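Local coordinates for protein cysteine desulfurase (Fervidobacterium islandicum, PDB 6A6E) that catalyses the pyridoxal-phosphate-dependent removal of sulfur from cysteine, probably supplying it, as in other SufS enzymes, for iron-sulfur cluster assembly, at residues M53-F56 with Y57-Y61; V141-S144 with K145-G148; F259-G262 with G263-D267; N320-L323 with E324-E328; T163-S166 with I167-K171. One frame throughout, in Å; residues are numbered along the deposited sequence.

Contact 1 (M53-F56 with Y57-Y61); sequences MTDF and YLYHY
The carbonyls of Met53, Thr54, Asp55 and Phe56 accept i+4 bonds from the amides of Tyr57, Leu58, Tyr59 and His60 in turn, bringing helix 47-59 to its C-terminal end, where His60 leaves helical backbone angles. Asp55 has CG anti to the backbone N (chi1 169°), which sends its carboxylate along the helix to His60. There Asp55 OD2 lies 3.3 Å from His60 CD2, at the edge of the imidazole, with the two planes 52° apart. The polar link is made by water: one molecule donates to Asp55 OD1 at 2.5 Å and lies 2.9 Å from His60 NE2, in a hydrogen bond to each. Phe56 suits the inward side of the turn. Its CD1 touches His60 CB at 3.8 Å, and Phe56 CE2 meets the edge of the Tyr61 ring, 4.1 Å from Tyr61 CD1; beyond, it packs on Ala75, Ala78 and Val294. Thr54 and Leu58 run side by side, Thr54 CG2 to Leu58 CD1 3.6 Å, and Thr54 also meets Thr54 of the second subunit. The hydroxyls of Tyr57 and Tyr61 bond to Thr241 and Ser42 of that subunit, so this helix end belongs to the dimer interface. With ND1 bonded to Glu74 and NE2 joined through water to Asp55, the His60 ring is fixed in rotation, and the two nearby carboxylates would probably favour its protonated form.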
loop_
_atom_site.group_PDB
_atom_site.type_symbol
_atom_site.label_atom_id
_atom_site.label_comp_id
_atom_site.label_asym_id
_atom_site.label_seq_id
_atom_site.Cartn_x
_atom_site.Cartn_y
_atom_site.Cartn_z
ATOM N N MET A 53 -5.835 14.830 6.843
ATOM C CA MET A 53 -4.766 14.213 6.033
ATOM C C MET A 53 -4.022 15.171 5.160
ATOM O O MET A 53 -2.772 15.089 5.030
ATOM C CB MET A 53 -5.340 13.142 5.128
ATOM C CG MET A 53 -5.932 11.968 5.900
ATOM S SD MET A 53 -6.793 10.771 4.811
ATOM C CE MET A 53 -5.485 10.430 3.687
ATOM N N THR A 54 -4.764 16.098 4.576
ATOM C CA THR A 54 -4.190 17.175 3.784
ATOM C C THR A 54 -3.229 18.078 4.610
ATOM O O THR A 54 -2.115 18.358 4.192
ATOM C CB THR A 54 -5.297 18.090 3.204
ATOM O OG1 THR A 54 -5.997 17.402 2.185
ATOM C CG2 THR A 54 -4.669 19.356 2.561
ATOM N N ASP A 55 -3.660 18.487 5.798
ATOM C CA ASP A 55 -2.822 19.242 6.719
ATOM C C ASP A 55 -1.539 18.448 7.102
ATOM O O ASP A 55 -0.447 18.996 7.168
ATOM C CB ASP A 55 -3.625 19.623 7.975
ATOM C CG ASP A 55 -2.739 20.179 9.109
ATOM O OD1 ASP A 55 -2.403 21.364 9.049
ATOM O OD2 ASP A 55 -2.348 19.413 10.045
ATOM N N PHE A 56 -1.698 17.143 7.322
ATOM C CA PHE A 56 -0.580 16.310 7.601
ATOM C C PHE A 56 0.431 16.262 6.420
ATOM O O PHE A 56 1.605 16.539 6.622
ATOM C CB PHE A 56 -1.036 14.904 8.007
ATOM C CG PHE A 56 0.114 14.007 8.356
ATOM C CD1 PHE A 56 0.713 14.091 9.611
ATOM C CD2 PHE A 56 0.637 13.127 7.419
ATOM C CE1 PHE A 56 1.824 13.272 9.937
ATOM C CE2 PHE A 56 1.715 12.308 7.730
ATOM C CZ PHE A 56 2.297 12.388 9.009
ATOM N N TYR A 57 -0.044 15.991 5.199
ATOM C CA TYR A 57 0.802 15.969 4.003
ATOM C C TYR A 57 1.520 17.278 3.790
ATOM O O TYR A 57 2.684 17.298 3.308
ATOM C CB TYR A 57 -0.021 15.673 2.720
ATOM C CG TYR A 57 -0.136 14.217 2.230
ATOM C CD1 TYR A 57 0.987 13.381 2.125
ATOM C CD2 TYR A 57 -1.366 13.696 1.789
ATOM C CE1 TYR A 57 0.873 12.083 1.654
ATOM C CE2 TYR A 57 -1.476 12.402 1.293
ATOM C CZ TYR A 57 -0.322 11.614 1.214
ATOM O OH TYR A 57 -0.420 10.346 0.767
ATOM N N LEU A 58 0.814 18.395 4.057
ATOM C CA LEU A 58 1.345 19.701 3.634
ATOM C C LEU A 58 2.237 20.312 4.730
ATOM O O LEU A 58 3.133 21.043 4.407
ATOM C CB LEU A 58 0.227 20.677 3.223
ATOM C CG LEU A 58 -0.537 20.314 1.950
ATOM C CD1 LEU A 58 -1.714 21.250 1.704
ATOM C CD2 LEU A 58 0.426 20.278 0.741
ATOM N N TYR A 59 2.010 19.995 5.997
ATOM C CA TYR A 59 2.706 20.691 7.090
ATOM C C TYR A 59 3.457 19.799 8.096
ATOM O O TYR A 59 4.326 20.319 8.852
ATOM C CB TYR A 59 1.725 21.622 7.850
ATOM C CG TYR A 59 1.149 22.792 7.012
ATOM C CD1 TYR A 59 1.928 23.926 6.713
ATOM C CD2 TYR A 59 -0.121 22.747 6.506
ATOM C CE1 TYR A 59 1.419 25.002 5.938
ATOM C CE2 TYR A 59 -0.661 23.833 5.769
ATOM C CZ TYR A 59 0.130 24.953 5.490
ATOM O OH TYR A 59 -0.363 25.995 4.740
ATOM N N HIS A 60 3.163 18.500 8.135
ATOM C CA HIS A 60 3.727 17.654 9.202
ATOM C C HIS A 60 4.420 16.399 8.687
ATOM O O HIS A 60 4.512 15.438 9.376
ATOM C CB HIS A 60 2.684 17.298 10.215
ATOM C CG HIS A 60 2.070 18.514 10.844
ATOM N ND1 HIS A 60 2.752 19.293 11.755
ATOM C CD2 HIS A 60 0.902 19.159 10.590
ATOM C CE1 HIS A 60 1.999 20.330 12.076
ATOM N NE2 HIS A 60 0.877 20.283 11.377
ATOM N N TYR A 61 4.918 16.457 7.474
ATOM C CA TYR A 61 5.260 15.227 6.735
ATOM C C TYR A 61 6.751 15.074 6.523
ATOM O O TYR A 61 7.412 16.024 6.167
ATOM C CB TYR A 61 4.564 15.231 5.369
ATOM C CG TYR A 61 5.023 14.061 4.552
ATOM C CD1 TYR A 61 4.430 12.824 4.725
ATOM C CD2 TYR A 61 6.140 14.141 3.735
ATOM C CE1 TYR A 61 4.884 11.726 4.032
ATOM C CE2 TYR A 61 6.602 13.047 3.057
ATOM C CZ TYR A 61 5.945 11.847 3.207
ATOM O OH TYR A 61 6.365 10.710 2.561
HETATM O O HOH W 1 -0.972 22.473 10.838
#

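Contact 2 (V141-S144 with K145-G148); sequences VRLS and KFYG
Leu143 O accepts two backbone bonds at the end of helix 138-147, each of 2.9 Å: Tyr147 N approaches nearly along the C=O axis, while Phe146 N stands above the carbonyl plane. Lys145 N also makes an i+3 bond, to Arg142 O, and Gly148 N closes on Ser144 O at 2.8 Å. Glycine suits position 148, where phi turns positive as the chain leaves the helix. Ser144 turns its hydroxyl back along the helix (chi1 71°) to donate to Val141 O at 2.7 Å. This helix is the crossover of a beta-alpha-beta unit between strands 125-129 and 150-154. Among the charged groups, Lys145 NZ donates to a water at 3.1 Å that Arg142 NH1 reaches only weakly; the second subunit engages both, through Glu257 for Arg142 and the carbonyl of Glu272 for Lys145. Apolar contact comes from Leu143 lying beside Tyr147, Leu143 CD2 to Tyr147 CE2 4.1 Å; Tyr147 OH bonds to Asn112. Arg142 NE sits at the edge of the Phe146 ring, 3.8 Å from Phe146 CE1, the guanidinium inclined 61° to the ring.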
loop_
_atom_site.group_PDB
_atom_site.type_symbol
_atom_site.label_atom_id
_atom_site.label_comp_id
_atom_site.label_asym_id
_atom_site.label_seq_id
_atom_site.Cartn_x
_atom_site.Cartn_y
_atom_site.Cartn_z
ATOM N N VAL A 141 -5.832 -21.686 -2.117
ATOM C CA VAL A 141 -5.960 -22.684 -3.175
ATOM C C VAL A 141 -4.729 -22.653 -4.065
ATOM O O VAL A 141 -4.114 -23.695 -4.321
ATOM C CB VAL A 141 -7.200 -22.428 -4.002
ATOM C CG1 VAL A 141 -7.210 -23.256 -5.264
ATOM C CG2 VAL A 141 -8.450 -22.615 -3.137
ATOM N N ARG A 142 -4.275 -21.472 -4.481
ATOM C CA ARG A 142 -3.068 -21.418 -5.292
ATOM C C ARG A 142 -1.787 -21.795 -4.533
ATOM O O ARG A 142 -0.949 -22.565 -5.039
ATOM C CB ARG A 142 -2.850 -20.047 -5.929
ATOM C CG ARG A 142 -1.627 -20.011 -6.886
ATOM C CD ARG A 142 -1.799 -21.014 -8.035
ATOM N NE ARG A 142 -0.792 -20.870 -9.055
ATOM C CZ ARG A 142 -0.854 -21.451 -10.261
ATOM N NH1 ARG A 142 -1.829 -22.297 -10.588
ATOM N NH2 ARG A 142 0.062 -21.167 -11.163
ATOM N N LEU A 143 -1.585 -21.250 -3.343
ATOM C CA LEU A 143 -0.381 -21.595 -2.648
ATOM C C LEU A 143 -0.306 -23.062 -2.142
ATOM O O LEU A 143 0.831 -23.567 -1.935
ATOM C CB LEU A 143 0.017 -20.606 -1.574
ATOM C CG LEU A 143 0.443 -19.202 -2.054
ATOM C CD1 LEU A 143 0.462 -18.286 -0.855
ATOM C CD2 LEU A 143 1.773 -19.205 -2.747
ATOM N N SER A 144 -1.454 -23.750 -2.046
ATOM C CA SER A 144 -1.437 -25.211 -1.717
ATOM C C SER A 144 -0.604 -25.974 -2.777
ATOM O O SER A 144 0.105 -26.918 -2.449
ATOM C CB SER A 144 -2.829 -25.775 -1.591
ATOM O OG SER A 144 -3.484 -25.870 -2.857
ATOM N N LYS A 145 -0.597 -25.472 -4.010
ATOM C CA LYS A 145 0.188 -26.080 -5.083
ATOM C C LYS A 145 1.688 -25.876 -4.923
ATOM O O LYS A 145 2.407 -26.629 -5.487
ATOM C CB LYS A 145 -0.249 -25.592 -6.441
ATOM C CG LYS A 145 -1.759 -25.556 -6.631
ATOM C CD LYS A 145 -2.399 -26.916 -6.842
ATOM C CE LYS A 145 -3.897 -26.864 -6.588
ATOM N NZ LYS A 145 -4.722 -26.013 -7.507
ATOM N N PHE A 146 2.157 -24.895 -4.152
ATOM C CA PHE A 146 3.584 -24.650 -3.942
ATOM C C PHE A 146 4.044 -25.214 -2.611
ATOM O O PHE A 146 5.186 -25.614 -2.491
ATOM C CB PHE A 146 3.961 -23.124 -3.997
ATOM C CG PHE A 146 3.826 -22.512 -5.370
ATOM C CD1 PHE A 146 2.603 -22.097 -5.827
ATOM C CD2 PHE A 146 4.907 -22.421 -6.216
ATOM C CE1 PHE A 146 2.428 -21.590 -7.096
ATOM C CE2 PHE A 146 4.756 -21.909 -7.512
ATOM C CZ PHE A 146 3.516 -21.501 -7.947
ATOM N N TYR A 147 3.214 -25.156 -1.572
ATOM C CA TYR A 147 3.663 -25.566 -0.278
ATOM C C TYR A 147 3.126 -26.960 0.136
ATOM O O TYR A 147 3.573 -27.478 1.134
ATOM C CB TYR A 147 3.334 -24.525 0.785
ATOM C CG TYR A 147 4.012 -23.135 0.679
ATOM C CD1 TYR A 147 5.401 -22.943 0.825
ATOM C CD2 TYR A 147 3.231 -22.009 0.493
ATOM C CE1 TYR A 147 5.957 -21.656 0.747
ATOM C CE2 TYR A 147 3.766 -20.755 0.436
ATOM C CZ TYR A 147 5.120 -20.553 0.542
ATOM O OH TYR A 147 5.538 -19.204 0.463
ATOM N N GLY A 148 2.163 -27.507 -0.596
ATOM C CA GLY A 148 1.618 -28.849 -0.362
ATOM C C GLY A 148 0.485 -29.060 0.645
ATOM O O GLY A 148 0.061 -30.219 0.854
HETATM O O HOH W 2 -4.559 -23.314 -8.953
#

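Contact 3 (F259-G262 with G263-D267); sequences FLYG and GEMID
The Tyr261 ring meets Met265 obliquely, Tyr261 CD1 lying 3.8 Å from the methyl Met265 CE, while its hydroxyl bonds to Glu257 and Lys116. Further back, the Phe259 ring has Leu260 CD2 over one face, 3.8 Å above the plane and offset toward the rim, and it meets Phe259 of the second subunit with the planes at about 30°. Met265 carries the contact because an unbranched, flexible side chain can curl back on its own loop: CG sits between the backbone N and the carbonyl carbon (chi1 59°), a bend at chi2 brings Met265 SD to Gly262 N, a weak bond of 3.6 Å, and a further bend at chi3 places Met265 CE 3.5 Å from Leu260 O. The backbone reverses between the glycines and Met265 in a gamma turn, Met265 N bonded to Gly263 O at 2.8 Å around Glu264, whose phi is positive. Gly262 adopts a conformation (phi 159°) that is readily accessible only to glycine. This loop leads into strand 268-269, and Phe276 of the neighbouring strand 274-276 packs on both Tyr261 and Met265. Ile266 adds CG2 at 3.6 Å from Gly262 O and also packs on Gln378 of the second subunit. The end of the Glu264 side chain leads away from Phe259-Gly262, its OE1 in a salt bridge with Arg66.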
loop_
_atom_site.group_PDB
_atom_site.type_symbol
_atom_site.label_atom_id
_atom_site.label_comp_id
_atom_site.label_asym_id
_atom_site.label_seq_id
_atom_site.Cartn_x
_atom_site.Cartn_y
_atom_site.Cartn_z
ATOM N N PHE A 259 6.843 -11.613 6.379
ATOM C CA PHE A 259 6.423 -11.813 4.994
ATOM C C PHE A 259 7.393 -11.083 3.986
ATOM O O PHE A 259 8.013 -11.696 3.139
ATOM C CB PHE A 259 4.945 -11.310 4.841
ATOM C CG PHE A 259 4.389 -11.474 3.507
ATOM C CD1 PHE A 259 4.802 -12.511 2.700
ATOM C CD2 PHE A 259 3.512 -10.525 2.992
ATOM C CE1 PHE A 259 4.299 -12.677 1.429
ATOM C CE2 PHE A 259 2.974 -10.705 1.723
ATOM C CZ PHE A 259 3.363 -11.771 0.966
ATOM N N LEU A 260 7.457 -9.774 4.092
ATOM C CA LEU A 260 8.298 -8.917 3.326
ATOM C C LEU A 260 9.545 -8.488 4.109
ATOM O O LEU A 260 9.503 -8.323 5.358
ATOM C CB LEU A 260 7.543 -7.647 2.944
ATOM C CG LEU A 260 6.175 -7.791 2.269
ATOM C CD1 LEU A 260 5.554 -6.437 1.883
ATOM C CD2 LEU A 260 6.310 -8.709 1.101
ATOM N N TYR A 261 10.618 -8.205 3.343
ATOM C CA TYR A 261 11.886 -7.768 3.889
ATOM C C TYR A 261 12.375 -6.489 3.301
ATOM O O TYR A 261 12.060 -6.181 2.174
ATOM C CB TYR A 261 12.920 -8.834 3.550
ATOM C CG TYR A 261 12.527 -10.241 3.919
ATOM C CD1 TYR A 261 12.693 -10.709 5.204
ATOM C CD2 TYR A 261 12.042 -11.126 2.939
ATOM C CE1 TYR A 261 12.345 -12.029 5.531
ATOM C CE2 TYR A 261 11.694 -12.431 3.255
ATOM C CZ TYR A 261 11.880 -12.891 4.518
ATOM O OH TYR A 261 11.502 -14.216 4.787
ATOM N N GLY A 262 13.154 -5.749 4.082
ATOM C CA GLY A 262 13.704 -4.484 3.665
ATOM C C GLY A 262 14.081 -3.665 4.879
ATOM O O GLY A 262 14.403 -4.191 5.954
ATOM N N GLY A 263 14.001 -2.361 4.727
ATOM C CA GLY A 263 14.353 -1.472 5.764
ATOM C C GLY A 263 13.349 -1.436 6.860
ATOM O O GLY A 263 12.217 -1.969 6.697
ATOM N N GLU A 264 13.838 -0.934 8.000
ATOM C CA GLU A 264 13.131 -0.802 9.282
ATOM C C GLU A 264 12.807 -2.123 10.005
ATOM O O GLU A 264 12.859 -2.167 11.223
ATOM C CB GLU A 264 11.845 0.018 9.124
ATOM C CG GLU A 264 10.958 0.097 10.362
ATOM C CD GLU A 264 11.579 0.780 11.581
ATOM O OE1 GLU A 264 12.625 1.451 11.479
ATOM O OE2 GLU A 264 10.977 0.687 12.669
ATOM N N MET A 265 12.425 -3.148 9.278
ATOM C CA MET A 265 12.093 -4.410 9.893
ATOM C C MET A 265 13.305 -5.227 10.353
ATOM O O MET A 265 13.133 -6.266 11.004
ATOM C CB MET A 265 11.182 -5.248 8.984
ATOM C CG MET A 265 11.706 -5.599 7.611
ATOM S SD MET A 265 12.896 -6.953 7.469
ATOM C CE MET A 265 11.788 -8.279 7.984
ATOM N N ILE A 266 14.502 -4.787 9.960
ATOM C CA ILE A 266 15.738 -5.453 10.342
ATOM C C ILE A 266 16.250 -4.868 11.664
ATOM O O ILE A 266 15.785 -3.779 12.168
ATOM C CB ILE A 266 16.832 -5.419 9.204
ATOM C CG1 ILE A 266 17.075 -4.026 8.647
ATOM C CG2 ILE A 266 16.407 -6.302 8.050
ATOM C CD1 ILE A 266 17.786 -3.074 9.615
ATOM N N ASP A 267 17.173 -5.610 12.241
ATOM C CA ASP A 267 17.985 -5.118 13.398
ATOM C C ASP A 267 19.410 -5.018 12.843
ATOM O O ASP A 267 19.891 -3.910 12.641
ATOM C CB ASP A 267 17.867 -6.091 14.585
ATOM C CG ASP A 267 18.853 -5.766 15.757
ATOM O OD1 ASP A 267 19.509 -4.718 15.710
ATOM O OD2 ASP A 267 18.965 -6.604 16.684
#

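Contact 4 (N320-L323 with E324-E328); sequences NYLL and EKMME
Lys325 lies over one face of the Tyr321 ring, its CG 4.0 Å from the ring centroid and only 15° off the normal, a CH-pi contact made by the aliphatic part of the side chain. The chain then bends at chi2 and passes across the ring, so that Lys325 CE comes 3.3 Å from Tyr321 OH. A water donates to that hydroxyl and accepts from Lys325 NZ at 2.7 Å, while Asp411 and Arg6 also bond to Tyr321 OH; a long amphipathic lysine thus serves ring and water together. On the buried side Leu322 and Met326 run side by side, Leu322 CD1 3.9 Å from Met326 CG, and both press on Val346. Backbone i+4 bonds join the same pairs, Lys325 N to Tyr321 O being nearly straight at 171°. The looser flank is the pair Leu323 and Met327, with Leu323 CG and Met327 CG 4.4 Å apart; Met327 rests on Val334 and Ile338, and Leu323 on Val346 and His342. The solvent side belongs to Glu324, exposed, its OE1 forming a salt bridge of 3.6 Å with Lys325 NZ. Such a division into a buried and a solvent side marks the amphipathic helix of an alpha-beta layer: helix 308-327 lies on strands 332-334 and 345-350 beside helix 407-423, in the small domain common to fold-type I PLP enzymes.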
loop_
_atom_site.group_PDB
_atom_site.type_symbol
_atom_site.label_atom_id
_atom_site.label_comp_id
_atom_site.label_asym_id
_atom_site.label_seq_id
_atom_site.Cartn_x
_atom_site.Cartn_y
_atom_site.Cartn_z
ATOM N N ASN A 320 -32.234 -3.982 8.679
ATOM C CA ASN A 320 -33.535 -4.600 8.908
ATOM C C ASN A 320 -34.571 -4.036 7.965
ATOM O O ASN A 320 -35.270 -4.781 7.350
ATOM C CB ASN A 320 -33.987 -4.429 10.334
ATOM C CG ASN A 320 -33.063 -5.133 11.303
ATOM O OD1 ASN A 320 -32.348 -6.049 10.940
ATOM N ND2 ASN A 320 -33.066 -4.704 12.529
ATOM N N TYR A 321 -34.651 -2.726 7.842
ATOM C CA TYR A 321 -35.533 -2.082 6.860
ATOM C C TYR A 321 -35.256 -2.487 5.378
ATOM O O TYR A 321 -36.165 -2.749 4.605
ATOM C CB TYR A 321 -35.430 -0.596 7.017
ATOM C CG TYR A 321 -36.478 0.185 6.242
ATOM C CD1 TYR A 321 -37.824 0.318 6.713
ATOM C CD2 TYR A 321 -36.124 0.864 5.096
ATOM C CE1 TYR A 321 -38.744 1.059 5.989
ATOM C CE2 TYR A 321 -37.029 1.587 4.352
ATOM C CZ TYR A 321 -38.337 1.706 4.805
ATOM O OH TYR A 321 -39.161 2.497 4.033
ATOM N N LEU A 322 -33.994 -2.537 4.979
ATOM C CA LEU A 322 -33.661 -2.963 3.608
ATOM C C LEU A 322 -34.146 -4.390 3.411
ATOM O O LEU A 322 -34.831 -4.691 2.420
ATOM C CB LEU A 322 -32.140 -2.883 3.349
ATOM C CG LEU A 322 -31.621 -3.510 2.056
ATOM C CD1 LEU A 322 -32.233 -2.789 0.838
ATOM C CD2 LEU A 322 -30.085 -3.422 2.032
ATOM N N LEU A 323 -33.796 -5.291 4.324
ATOM C CA LEU A 323 -34.186 -6.669 4.131
ATOM C C LEU A 323 -35.739 -6.849 4.150
ATOM O O LEU A 323 -36.271 -7.569 3.325
ATOM C CB LEU A 323 -33.523 -7.523 5.169
ATOM C CG LEU A 323 -33.670 -9.032 4.978
ATOM C CD1 LEU A 323 -32.769 -9.535 3.866
ATOM C CD2 LEU A 323 -33.275 -9.703 6.270
ATOM N N GLU A 324 -36.449 -6.140 5.044
ATOM C CA GLU A 324 -37.934 -6.143 5.086
ATOM C C GLU A 324 -38.563 -5.707 3.767
ATOM O O GLU A 324 -39.439 -6.373 3.253
ATOM C CB GLU A 324 -38.409 -5.214 6.200
ATOM C CG GLU A 324 -39.911 -5.093 6.370
ATOM C CD GLU A 324 -40.274 -3.908 7.255
ATOM O OE1 GLU A 324 -40.584 -2.826 6.705
ATOM O OE2 GLU A 324 -40.190 -4.041 8.490
ATOM N N LYS A 325 -38.135 -4.559 3.243
ATOM C CA LYS A 325 -38.681 -4.056 2.027
ATOM C C LYS A 325 -38.382 -4.968 0.847
ATOM O O LYS A 325 -39.218 -5.064 -0.078
ATOM C CB LYS A 325 -38.185 -2.639 1.742
ATOM C CG LYS A 325 -38.681 -1.599 2.727
ATOM C CD LYS A 325 -40.200 -1.653 2.864
ATOM C CE LYS A 325 -40.724 -0.363 3.424
ATOM N NZ LYS A 325 -41.922 -0.599 4.277
ATOM N N MET A 326 -37.208 -5.619 0.853
ATOM C CA MET A 326 -36.828 -6.480 -0.257
ATOM C C MET A 326 -37.654 -7.734 -0.224
ATOM O O MET A 326 -38.090 -8.200 -1.265
ATOM C CB MET A 326 -35.346 -6.833 -0.304
ATOM C CG MET A 326 -34.465 -5.638 -0.625
ATOM S SD MET A 326 -34.597 -4.980 -2.287
ATOM C CE MET A 326 -34.120 -6.471 -3.104
ATOM N N MET A 327 -37.859 -8.286 0.961
ATOM C CA MET A 327 -38.653 -9.497 1.106
ATOM C C MET A 327 -40.133 -9.326 0.713
ATOM O O MET A 327 -40.792 -10.290 0.492
ATOM C CB MET A 327 -38.571 -10.043 2.532
ATOM C CG MET A 327 -37.202 -10.557 2.944
ATOM S SD MET A 327 -36.584 -11.728 1.734
ATOM C CE MET A 327 -37.530 -13.193 2.178
ATOM N N GLU A 328 -40.644 -8.107 0.628
ATOM C CA GLU A 328 -42.046 -7.866 0.284
ATOM C C GLU A 328 -42.253 -7.937 -1.227
ATOM O O GLU A 328 -43.390 -8.065 -1.654
ATOM C CB GLU A 328 -42.493 -6.469 0.758
ATOM C CG GLU A 328 -42.809 -6.378 2.245
ATOM C CD GLU A 328 -42.974 -4.963 2.788
ATOM O OE1 GLU A 328 -43.065 -3.977 2.009
ATOM O OE2 GLU A 328 -43.004 -4.833 4.035
HETATM O O HOH W 3 -42.171 2.031 4.569
#

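Contact 5 (T163-S166 with I167-K171); sequences TNES and ILKTK
Thr170 grips the carbonyl of Ser166 twice, through N at 2.9 Å and OG1 at 2.8 Å, from opposite faces of the carbonyl plane. OG1 lies beside the backbone N (chi1 -56°), which turns the short hydroxyl back along the helix to the carbonyl four residues earlier. A water donates to Thr170 OG1 at 2.5 Å and to Ser166 OG, which also bonds to Thr155 O. Thr163 is the N-cap: its OG1 accepts from Ser166 N at 3.0 Å, satisfying an amide of the first turn, and its own carbonyl starts the i+4 series at Ile167 N. Helix 164-173 so capped crosses from strand 150-154 to strand 179-183 in the mixed sheet of the large domain. Lys169 N bonds to Glu165 O at 2.7 Å, and the Glu165 side chain, bent at chi2, reaches forward along the helix so that Glu165 OE2 lies 3.3 Å from Lys169 CG. The charged ends stay apart, Glu165 OE2 to Lys169 NZ 5.5 Å. Inward, Ile167 packs on Pro194 and Ile198, and Ser166 and Thr170 lie on Ile154; exposed Leu168 curls over Asn164 O, Leu168 CG 3.5 Å away.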
loop_
_atom_site.group_PDB
_atom_site.type_symbol
_atom_site.label_atom_id
_atom_site.label_comp_id
_atom_site.label_asym_id
_atom_site.label_seq_id
_atom_site.Cartn_x
_atom_site.Cartn_y
_atom_site.Cartn_z
ATOM N N THR A 163 -24.633 -22.654 8.496
ATOM C CA THR A 163 -25.411 -22.920 9.715
ATOM C C THR A 163 -24.484 -23.401 10.803
ATOM O O THR A 163 -23.404 -23.921 10.518
ATOM C CB THR A 163 -26.520 -24.001 9.465
ATOM O OG1 THR A 163 -25.902 -25.242 9.121
ATOM C CG2 THR A 163 -27.419 -23.553 8.366
ATOM N N ASN A 164 -24.894 -23.191 12.050
ATOM C CA ASN A 164 -24.186 -23.769 13.214
ATOM C C ASN A 164 -23.993 -25.247 13.078
ATOM O O ASN A 164 -22.907 -25.777 13.411
ATOM C CB ASN A 164 -24.943 -23.478 14.518
ATOM C CG ASN A 164 -24.789 -22.068 14.972
ATOM O OD1 ASN A 164 -24.169 -21.245 14.278
ATOM N ND2 ASN A 164 -25.303 -21.768 16.179
ATOM N N GLU A 165 -25.012 -25.928 12.558
ATOM C CA GLU A 165 -24.901 -27.376 12.313
ATOM C C GLU A 165 -23.837 -27.726 11.311
ATOM O O GLU A 165 -23.066 -28.693 11.547
ATOM C CB GLU A 165 -26.244 -27.984 11.876
ATOM C CG GLU A 165 -26.259 -29.492 11.672
ATOM C CD GLU A 165 -25.771 -30.318 12.892
ATOM O OE1 GLU A 165 -25.920 -29.898 14.100
ATOM O OE2 GLU A 165 -25.221 -31.429 12.649
ATOM N N SER A 166 -23.758 -26.972 10.201
ATOM C CA SER A 166 -22.664 -27.205 9.233
ATOM C C SER A 166 -21.303 -27.080 9.919
ATOM O O SER A 166 -20.394 -27.876 9.696
ATOM C CB SER A 166 -22.744 -26.223 8.055
ATOM O OG SER A 166 -21.708 -26.564 7.143
ATOM N N ILE A 167 -21.170 -26.099 10.792
ATOM C CA ILE A 167 -19.881 -25.908 11.510
ATOM C C ILE A 167 -19.488 -27.089 12.391
ATOM O O ILE A 167 -18.398 -27.679 12.228
ATOM C CB ILE A 167 -19.888 -24.594 12.328
ATOM C CG1 ILE A 167 -19.781 -23.409 11.344
ATOM C CG2 ILE A 167 -18.662 -24.514 13.225
ATOM C CD1 ILE A 167 -20.329 -22.165 11.935
ATOM N N LEU A 168 -20.427 -27.482 13.246
ATOM C CA LEU A 168 -20.292 -28.739 14.059
ATOM C C LEU A 168 -20.117 -30.009 13.244
ATOM O O LEU A 168 -19.290 -30.827 13.616
ATOM C CB LEU A 168 -21.477 -28.916 15.001
ATOM C CG LEU A 168 -21.591 -27.745 15.976
ATOM C CD1 LEU A 168 -22.935 -27.705 16.686
ATOM C CD2 LEU A 168 -20.437 -27.781 16.966
ATOM N N LYS A 169 -20.861 -30.171 12.141
ATOM C CA LYS A 169 -20.628 -31.327 11.235
ATOM C C LYS A 169 -19.252 -31.367 10.556
ATOM O O LYS A 169 -18.600 -32.433 10.438
ATOM C CB LYS A 169 -21.702 -31.394 10.159
ATOM C CG LYS A 169 -22.847 -32.325 10.546
ATOM C CD LYS A 169 -23.385 -33.130 9.358
ATOM C CE LYS A 169 -24.361 -32.331 8.490
ATOM N NZ LYS A 169 -24.948 -33.175 7.406
ATOM N N THR A 170 -18.780 -30.206 10.113
ATOM C CA THR A 170 -17.422 -30.166 9.543
ATOM C C THR A 170 -16.346 -30.706 10.485
ATOM O O THR A 170 -15.416 -31.366 10.053
ATOM C CB THR A 170 -17.040 -28.748 9.142
ATOM O OG1 THR A 170 -18.036 -28.251 8.237
ATOM C CG2 THR A 170 -15.619 -28.733 8.510
ATOM N N LYS A 171 -16.476 -30.418 11.767
ATOM C CA LYS A 171 -15.509 -30.868 12.786
ATOM C C LYS A 171 -15.408 -32.375 12.916
ATOM O O LYS A 171 -14.366 -32.883 13.264
ATOM C CB LYS A 171 -15.865 -30.263 14.158
ATOM C CG LYS A 171 -15.305 -30.933 15.413
ATOM C CD LYS A 171 -13.822 -30.704 15.690
ATOM C CE LYS A 171 -13.497 -31.078 17.139
ATOM N NZ LYS A 171 -14.220 -30.188 18.111
HETATM O O HOH W 4 -19.474 -28.411 6.192
#

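Each contact closes only a local turn, and the five follow in series along the chain, none nesting in or crossing another. Contact 1 ends helix 47-59 at the dimer interface. Contact 2 next ends helix 138-147, and contact 5 begins helix 164-173, both serving the seven-stranded sheet; their centres lie about 26 Å apart. Contact 3, later in the chain, folds the loop before strand 268-269. Contacts 2 and 3 approach within about 7 Å between nearest atoms and are tied across the dimer, since Arg142 packs on Tyr261 of the second subunit. Contact 4 lies in the last turns of helix 308-327, on the six-stranded sheet, its centre about 50 Å from that of contact 3.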